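Local coordinates for aminoglycoside N(6')-acetyltransferase type 1 (Salmonella choleraesuis, PDB 2VBQ), which transfers an acetyl group from acetyl-CoA to the 6'-amino group of aminoglycoside antibiotics, conferring resistance, and works as a homodimer, at residues A[58-70]-A[75-87]. Numbering follows the deposited sequence.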
loop_
_atom_site.group_PDB
_atom_site.type_symbol
_atom_site.label_atom_id
_atom_site.label_comp_id
_atom_site.label_asym_id
_atom_site.label_seq_id
_atom_site.Cartn_x
_atom_site.Cartn_y
_atom_site.Cartn_z
ATOM N N LEU A 58 16.084 -9.133 9.117
ATOM C CA LEU A 58 16.459 -10.145 10.106
ATOM C C LEU A 58 15.944 -9.818 11.518
ATOM O O LEU A 58 15.731 -10.706 12.334
ATOM C CB LEU A 58 17.984 -10.353 10.124
ATOM C CG LEU A 58 18.641 -10.873 8.835
ATOM C CD1 LEU A 58 20.139 -10.995 9.014
ATOM C CD2 LEU A 58 18.023 -12.208 8.418
ATOM N N GLN A 59 15.710 -8.546 11.789
ATOM C CA GLN A 59 15.238 -8.145 13.110
ATOM C C GLN A 59 13.699 -7.997 13.198
ATOM O O GLN A 59 13.118 -8.008 14.295
ATOM C CB GLN A 59 15.950 -6.860 13.515
ATOM C CG GLN A 59 17.466 -7.037 13.652
ATOM C CD GLN A 59 17.950 -6.747 15.060
ATOM O OE1 GLN A 59 18.149 -5.590 15.407
ATOM N NE2 GLN A 59 18.122 -7.794 15.882
ATOM N N ALA A 60 13.060 -7.882 12.039
ATOM C CA ALA A 60 11.623 -7.634 11.922
ATOM C C ALA A 60 10.723 -8.787 12.358
ATOM O O ALA A 60 11.073 -9.978 12.262
ATOM C CB ALA A 60 11.297 -7.273 10.477
ATOM N N ASP A 61 9.534 -8.424 12.818
ATOM C CA ASP A 61 8.457 -9.373 12.845
ATOM C C ASP A 61 7.406 -9.097 11.771
ATOM O O ASP A 61 6.507 -9.913 11.616
ATOM C CB ASP A 61 7.803 -9.452 14.234
ATOM C CG ASP A 61 7.448 -8.086 14.795
ATOM O OD1 ASP A 61 7.388 -7.077 14.041
ATOM O OD2 ASP A 61 7.224 -8.032 16.032
ATOM N N HIS A 62 7.498 -7.969 11.052
ATOM C CA HIS A 62 6.580 -7.700 9.923
ATOM C C HIS A 62 7.239 -7.755 8.527
ATOM O O HIS A 62 6.633 -7.320 7.543
ATOM C CB HIS A 62 5.792 -6.372 10.105
ATOM C CG HIS A 62 4.752 -6.446 11.184
ATOM N ND1 HIS A 62 5.085 -6.629 12.509
ATOM C CD2 HIS A 62 3.394 -6.430 11.140
ATOM C CE1 HIS A 62 3.987 -6.690 13.240
ATOM N NE2 HIS A 62 2.947 -6.584 12.433
ATOM N N LEU A 63 8.489 -8.226 8.494
ATOM C CA LEU A 63 9.235 -8.448 7.257
ATOM C C LEU A 63 9.807 -9.840 7.305
ATOM O O LEU A 63 10.280 -10.262 8.348
ATOM C CB LEU A 63 10.375 -7.420 7.093
ATOM C CG LEU A 63 9.979 -5.963 6.903
ATOM C CD1 LEU A 63 11.216 -5.044 6.905
ATOM C CD2 LEU A 63 9.175 -5.841 5.612
ATOM N N ALA A 64 9.748 -10.548 6.172
ATOM C CA ALA A 64 10.452 -11.813 5.968
ATOM C C ALA A 64 10.757 -11.972 4.493
ATOM O O ALA A 64 9.984 -11.533 3.633
ATOM C CB ALA A 64 9.624 -13.046 6.467
ATOM N N SER A 65 11.913 -12.566 4.214
ATOM C CA SER A 65 12.336 -12.873 2.857
ATOM C C SER A 65 12.642 -14.353 2.767
ATOM O O SER A 65 12.919 -14.989 3.772
ATOM C CB SER A 65 13.563 -12.036 2.457
ATOM O OG SER A 65 13.162 -10.678 2.392
ATOM N N PHE A 66 12.544 -14.887 1.550
ATOM C CA PHE A 66 12.587 -16.322 1.298
ATOM C C PHE A 66 13.510 -16.558 0.090
ATOM O O PHE A 66 13.387 -15.847 -0.920
ATOM C CB PHE A 66 11.167 -16.858 1.042
ATOM C CG PHE A 66 10.228 -16.632 2.232
ATOM C CD1 PHE A 66 9.525 -15.434 2.366
ATOM C CD2 PHE A 66 10.146 -17.586 3.248
ATOM C CE1 PHE A 66 8.695 -15.192 3.505
ATOM C CE2 PHE A 66 9.335 -17.357 4.392
ATOM C CZ PHE A 66 8.621 -16.155 4.515
ATOM N N ILE A 67 14.392 -17.555 0.214
ATOM C CA ILE A 67 15.411 -17.871 -0.792
ATOM C C ILE A 67 15.209 -19.283 -1.335
ATOM O O ILE A 67 15.212 -20.244 -0.570
ATOM C CB ILE A 67 16.853 -17.827 -0.166
ATOM C CG1 ILE A 67 17.034 -16.618 0.787
ATOM C CG2 ILE A 67 17.934 -17.961 -1.246
ATOM C CD1 ILE A 67 16.966 -15.258 0.153
ATOM N N ALA A 68 15.067 -19.409 -2.647
ATOM C CA ALA A 68 14.968 -20.718 -3.284
ATOM C C ALA A 68 16.369 -21.278 -3.484
ATOM O O ALA A 68 17.222 -20.627 -4.120
ATOM C CB ALA A 68 14.237 -20.606 -4.589
ATOM N N MET A 69 16.615 -22.461 -2.915
ATOM C CA MET A 69 17.934 -23.105 -2.953
ATOM C C MET A 69 17.825 -24.436 -3.686
ATOM O O MET A 69 16.874 -25.176 -3.447
ATOM C CB MET A 69 18.434 -23.386 -1.529
ATOM C CG MET A 69 18.623 -22.177 -0.605
ATOM S SD MET A 69 19.923 -21.042 -1.119
ATOM C CE MET A 69 21.360 -22.146 -1.153
ATOM N N ALA A 70 18.764 -24.739 -4.589
ATOM C CA ALA A 70 18.909 -26.116 -5.107
ATOM C C ALA A 70 20.375 -26.381 -5.404
ATOM O O ALA A 70 21.069 -25.498 -5.925
ATOM C CB ALA A 70 18.067 -26.333 -6.364
ATOM N N ILE A 75 18.651 -19.617 -6.369
ATOM C CA ILE A 75 18.173 -19.422 -7.716
ATOM C C ILE A 75 17.018 -18.421 -7.805
ATOM O O ILE A 75 16.582 -18.080 -8.898
ATOM C CB ILE A 75 17.802 -20.765 -8.378
ATOM C CG1 ILE A 75 16.629 -21.466 -7.633
ATOM C CG2 ILE A 75 19.035 -21.697 -8.437
ATOM C CD1 ILE A 75 16.233 -22.815 -8.277
ATOM N N GLY A 76 16.503 -17.979 -6.659
ATOM C CA GLY A 76 15.478 -16.930 -6.676
ATOM C C GLY A 76 15.124 -16.499 -5.275
ATOM O O GLY A 76 15.571 -17.136 -4.303
ATOM N N PHE A 77 14.353 -15.416 -5.163
ATOM C CA PHE A 77 13.920 -14.941 -3.851
ATOM C C PHE A 77 12.601 -14.206 -3.920
ATOM O O PHE A 77 12.137 -13.761 -4.988
ATOM C CB PHE A 77 14.983 -14.032 -3.170
ATOM C CG PHE A 77 14.967 -12.632 -3.667
ATOM C CD1 PHE A 77 15.525 -12.326 -4.926
ATOM C CD2 PHE A 77 14.374 -11.604 -2.908
ATOM C CE1 PHE A 77 15.475 -11.018 -5.422
ATOM C CE2 PHE A 77 14.332 -10.289 -3.395
ATOM C CZ PHE A 77 14.891 -9.995 -4.643
ATOM N N ALA A 78 12.012 -14.049 -2.739
ATOM C CA ALA A 78 10.878 -13.181 -2.565
ATOM C C ALA A 78 11.016 -12.383 -1.270
ATOM O O ALA A 78 11.432 -12.918 -0.233
ATOM C CB ALA A 78 9.556 -14.006 -2.573
ATOM N N ASP A 79 10.651 -11.102 -1.342
ATOM C CA ASP A 79 10.530 -10.276 -0.144
ATOM C C ASP A 79 9.052 -10.176 0.199
ATOM O O ASP A 79 8.240 -9.960 -0.695
ATOM C CB ASP A 79 11.083 -8.859 -0.397
ATOM C CG ASP A 79 12.603 -8.829 -0.555
ATOM O OD1 ASP A 79 13.284 -9.772 -0.140
ATOM O OD2 ASP A 79 13.126 -7.829 -1.084
ATOM N N ALA A 80 8.710 -10.289 1.488
ATOM C CA ALA A 80 7.310 -10.186 1.930
ATOM C C ALA A 80 7.197 -9.284 3.165
ATOM O O ALA A 80 8.172 -9.080 3.887
ATOM C CB ALA A 80 6.733 -11.559 2.201
ATOM N N SER A 81 6.022 -8.708 3.365
ATOM C CA SER A 81 5.737 -7.956 4.568
ATOM C C SER A 81 4.361 -8.325 5.097
ATOM O O SER A 81 3.533 -8.888 4.372
ATOM C CB SER A 81 5.739 -6.454 4.254
ATOM O OG SER A 81 4.673 -6.148 3.351
ATOM N N ILE A 82 4.123 -7.967 6.360
ATOM C CA ILE A 82 2.778 -7.931 6.924
ATOM C C ILE A 82 2.415 -6.452 7.043
ATOM O O ILE A 82 3.019 -5.695 7.837
ATOM C CB ILE A 82 2.721 -8.550 8.324
ATOM C CG1 ILE A 82 3.325 -9.971 8.327
ATOM C CG2 ILE A 82 1.240 -8.482 8.864
ATOM C CD1 ILE A 82 2.620 -10.978 7.449
ATOM N N ARG A 83 1.436 -6.046 6.255
ATOM C CA ARG A 83 1.084 -4.648 6.152
ATOM C C ARG A 83 -0.162 -4.365 6.988
ATOM O O ARG A 83 -1.164 -5.052 6.848
ATOM C CB ARG A 83 0.816 -4.244 4.690
ATOM C CG ARG A 83 2.071 -4.114 3.823
ATOM C CD ARG A 83 1.683 -3.325 2.582
ATOM N NE ARG A 83 2.681 -3.268 1.516
ATOM C CZ ARG A 83 2.450 -2.710 0.320
ATOM N NH1 ARG A 83 1.267 -2.158 0.056
ATOM N NH2 ARG A 83 3.392 -2.694 -0.613
ATOM N N HIS A 84 -0.062 -3.366 7.866
ATOM C CA HIS A 84 -1.239 -2.798 8.560
ATOM C C HIS A 84 -1.847 -1.584 7.828
ATOM O O HIS A 84 -2.996 -1.228 8.094
ATOM C CB HIS A 84 -0.903 -2.408 9.997
ATOM C CG HIS A 84 -0.756 -3.574 10.930
ATOM N ND1 HIS A 84 -1.829 -4.156 11.584
ATOM C CD2 HIS A 84 0.346 -4.249 11.340
ATOM C CE1 HIS A 84 -1.392 -5.145 12.345
ATOM N NE2 HIS A 84 -0.076 -5.229 12.211
ATOM N N ASP A 85 -1.082 -0.940 6.941
ATOM C CA ASP A 85 -1.628 0.178 6.145
ATOM C C ASP A 85 -2.764 -0.394 5.273
ATOM O O ASP A 85 -2.776 -1.598 4.967
ATOM C CB ASP A 85 -0.598 0.782 5.186
ATOM C CG ASP A 85 0.590 1.449 5.878
ATOM O OD1 ASP A 85 0.597 1.691 7.099
ATOM O OD2 ASP A 85 1.561 1.740 5.154
ATOM N N TYR A 86 -3.715 0.457 4.897
ATOM C CA TYR A 86 -4.702 0.062 3.894
ATOM C C TYR A 86 -3.968 -0.528 2.692
ATOM O O TYR A 86 -3.017 0.093 2.172
ATOM C CB TYR A 86 -5.539 1.268 3.426
ATOM C CG TYR A 86 -6.360 0.908 2.214
ATOM C CD1 TYR A 86 -7.511 0.110 2.343
ATOM C CD2 TYR A 86 -5.965 1.300 0.936
ATOM C CE1 TYR A 86 -8.257 -0.262 1.231
ATOM C CE2 TYR A 86 -6.717 0.922 -0.192
ATOM C CZ TYR A 86 -7.852 0.150 -0.023
ATOM O OH TYR A 86 -8.588 -0.220 -1.132
ATOM N N VAL A 87 -4.392 -1.717 2.254
ATOM C CA VAL A 87 -3.907 -2.294 1.003
ATOM C C VAL A 87 -5.024 -2.258 -0.072
ATOM O O VAL A 87 -6.132 -2.775 0.142
ATOM C CB VAL A 87 -3.383 -3.755 1.172
ATOM C CG1 VAL A 87 -2.799 -4.272 -0.155
ATOM C CG2 VAL A 87 -2.320 -3.841 2.302
HETATM O O HOH W 1 11.103 -8.631 3.275
#
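Ala64 and Ala80 exchange two backbone hydrogen bonds, Ala80 N to Ala64 O at 2.8 Å and Ala64 N to Ala80 O at 3.1 Å, and Phe66 and Ala78 repeat the pattern. Beyond them Ile82 N reaches His62 O, and Ile75 N reaches Ala68 O at the turn end. Strands 63-70 and 75-83 thus run antiparallel, at 166°, as a beta hairpin in the central sheet of the GNAT fold. Ser65 OG gives its proton to Asp79 OD1 at 2.7 Å, approaching from above the carboxylate plane. From helix 31-41, Trp34 NE1 also bonds OD1 and Arg38 forms a salt bridge with OD2. A water donates to both Ser65 OG and Ala80 O, bridging the strands. On the face of Ser65 and Asp79, Ile67 CD1 lies 4.1 Å from Phe77 CB; on the other, covered by helix 112-126, the Phe66 ring turns an edge to Ala80 CB (CE1 to CB 4.3 Å). At the far end the His62 and His84 rings meet rim to rim, planes at 43°, through a weak NE2 to NE2 hydrogen bond of 3.3 Å. Asp61 OD1 accepts from His62 ND1 in the ring plane, fixing that ring's rotation, and His62 CD2 rests against Ile82 CB at 3.6 Å.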